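Local structure of regulatory protein YycH-like domain-containing protein (Eubacterium rectale, 5COZ) at residues M161-E166 with D210-F215. The protein is of unknown function but is probably an exported, membrane-attached lipoprotein with a domain like that of the YycH regulatory proteins. Sequence-based numbering, arbitrary orientation. Where two conformers were deposited one is given.
Sequences MFMSAE and DTYVFF. With NA (sodium ion), chain B.
Asp-210 meets Phe-162 just before strand 211-220 begins: ring atom CE2 of Phe-162 lies 3.4 Å from the backbone O of Asp-210 and also touches its CB. A carboxylate suits this place because its two oxygens can do different work. OD1 binds the sodium ion at 2.5 Å, a site that Gln-208 and two waters share, while OD2 accepts hydrogen bonds from one of those waters and from another that in turn takes the N-H of Met-161, so that a water bridge ties the two segments together. Tyr-212 carries most of the contact. Its side chain and that of Phe-162 run past each other in opposite directions, ring planes at 60°, with CZ of Phe-162 3.8 Å from CD2 of Tyr-212. Phe-162 CG sits between the backbone N and the carbonyl carbon (chi1 55°), and from there the far ring atoms extend to Asp-210 and Tyr-212. The Tyr-212 hydroxyl donates to the O of Met-163 at 2.7 Å, in the carbonyl plane with a C=O...O angle of 150°, and accepts from the N-H of Leu-160. The segment leading into helix 165-178 packs on the antiparallel sheet in which strand 211-220 pairs with 188-192 and 244-249; Ser-164 is the N-cap, its OG bonded to the N of Glu-167. Met-163, present as selenomethionine, brings its apolar CG to 3.8 Å from CE2 of Tyr-212, and the small side chain of Ala-165 places CB 4.4 Å from CE1 of the same ring. A phenylalanine in place of Tyr-212 would probably keep the ring packing but leave the O of Met-163 and the N-H of Leu-160 without their shared partner. Two residues on, Phe-214 also faces the helix start, and the O of Ala-165 lies at its ring edge, 4.0 Å from CZ.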
# COMPACT_ATOMS: atom_id res chain seq x y z
N MSE A 161 -23.61 0.63 8.06
CA MSE A 161 -24.71 -0.01 8.76
C MSE A 161 -24.87 -1.50 8.53
O MSE A 161 -25.58 -2.14 9.32
CB MSE A 161 -26.01 0.70 8.44
CG MSE A 161 -26.11 2.04 9.16
SE MSE A 161 -27.88 2.83 9.07
CE MSE A 161 -27.70 3.52 7.32
N PHE A 162 -24.23 -2.08 7.51
CA PHE A 162 -24.43 -3.50 7.22
C PHE A 162 -23.52 -4.40 8.06
O PHE A 162 -23.82 -5.58 8.20
CB PHE A 162 -24.25 -3.79 5.72
CG PHE A 162 -22.92 -3.34 5.16
CD1 PHE A 162 -21.82 -4.20 5.15
CD2 PHE A 162 -22.78 -2.08 4.58
CE1 PHE A 162 -20.60 -3.78 4.61
CE2 PHE A 162 -21.57 -1.67 4.03
CZ PHE A 162 -20.47 -2.51 4.08
N MSE A 163 -22.41 -3.84 8.59
CA MSE A 163 -21.51 -4.58 9.47
C MSE A 163 -20.53 -3.59 10.10
O MSE A 163 -20.22 -2.55 9.52
CB MSE A 163 -20.77 -5.73 8.74
CG MSE A 163 -19.60 -5.27 7.88
SE MSE A 163 -18.93 -6.61 6.65
CE MSE A 163 -18.74 -8.09 7.84
N SER A 164 -20.08 -3.92 11.31
CA SER A 164 -19.14 -3.05 12.01
C SER A 164 -17.76 -3.12 11.35
O SER A 164 -17.45 -4.10 10.64
CB SER A 164 -19.02 -3.43 13.48
OG SER A 164 -18.38 -4.69 13.59
N ALA A 165 -16.92 -2.12 11.61
CA ALA A 165 -15.56 -2.13 11.08
C ALA A 165 -14.78 -3.32 11.63
O ALA A 165 -14.00 -3.93 10.90
CB ALA A 165 -14.86 -0.84 11.42
N GLU A 166 -15.04 -3.68 12.92
CA GLU A 166 -14.40 -4.82 13.57
C GLU A 166 -14.78 -6.12 12.85
O GLU A 166 -13.90 -6.94 12.55
CB GLU A 166 -14.76 -4.86 15.06
CG GLU A 166 -14.09 -5.98 15.84
CD GLU A 166 -14.55 -6.16 17.27
OE1 GLU A 166 -15.77 -6.26 17.51
OE2 GLU A 166 -13.67 -6.25 18.16
N ASP A 210 -22.40 1.83 -0.20
CA ASP A 210 -21.51 1.89 0.96
C ASP A 210 -20.56 0.70 0.97
O ASP A 210 -21.01 -0.46 0.94
CB ASP A 210 -22.31 1.98 2.27
CG ASP A 210 -23.02 3.30 2.47
OD1 ASP A 210 -22.88 4.20 1.61
OD2 ASP A 210 -23.69 3.45 3.51
N THR A 211 -19.27 0.98 1.00
CA THR A 211 -18.23 -0.05 0.89
C THR A 211 -17.09 0.24 1.85
O THR A 211 -16.67 1.39 1.98
CB THR A 211 -17.71 -0.03 -0.57
OG1 THR A 211 -18.80 -0.30 -1.48
CG2 THR A 211 -16.59 -1.03 -0.84
N TYR A 212 -16.61 -0.80 2.53
CA TYR A 212 -15.36 -0.70 3.28
C TYR A 212 -14.22 -1.13 2.38
O TYR A 212 -14.38 -2.13 1.67
CB TYR A 212 -15.35 -1.66 4.47
CG TYR A 212 -16.21 -1.32 5.65
CD1 TYR A 212 -15.98 -0.16 6.40
CD2 TYR A 212 -17.20 -2.19 6.08
CE1 TYR A 212 -16.72 0.12 7.54
CE2 TYR A 212 -17.93 -1.93 7.24
CZ TYR A 212 -17.68 -0.78 7.97
OH TYR A 212 -18.43 -0.52 9.10
N VAL A 213 -13.08 -0.46 2.41
CA VAL A 213 -11.90 -0.89 1.66
C VAL A 213 -10.75 -1.06 2.63
O VAL A 213 -10.33 -0.08 3.26
CB VAL A 213 -11.51 0.09 0.53
CG1 VAL A 213 -10.18 -0.33 -0.14
CG2 VAL A 213 -12.62 0.18 -0.52
N PHE A 214 -10.23 -2.28 2.75
CA PHE A 214 -9.03 -2.49 3.53
C PHE A 214 -7.83 -2.55 2.66
O PHE A 214 -7.86 -3.16 1.60
CB PHE A 214 -9.10 -3.83 4.29
CG PHE A 214 -10.08 -3.77 5.42
CD1 PHE A 214 -11.42 -4.08 5.23
CD2 PHE A 214 -9.65 -3.47 6.70
CE1 PHE A 214 -12.33 -4.03 6.30
CE2 PHE A 214 -10.55 -3.40 7.77
CZ PHE A 214 -11.89 -3.68 7.56
N PHE A 215 -6.74 -1.96 3.15
CA PHE A 215 -5.41 -2.17 2.61
C PHE A 215 -4.68 -3.02 3.59
O PHE A 215 -4.50 -2.62 4.72
CB PHE A 215 -4.59 -0.87 2.38
CG PHE A 215 -4.91 -0.01 1.19
CD1 PHE A 215 -6.09 -0.19 0.45
CD2 PHE A 215 -4.03 0.99 0.79
CE1 PHE A 215 -6.40 0.66 -0.63
CE2 PHE A 215 -4.32 1.80 -0.31
CZ PHE A 215 -5.49 1.64 -1.01
NA NA B . -24.57 5.90 0.92
O HOH W 1 -24.16 1.86 5.56
O HOH W 2 -25.79 5.02 2.95
O HOH W 3 -25.71 4.45 -0.45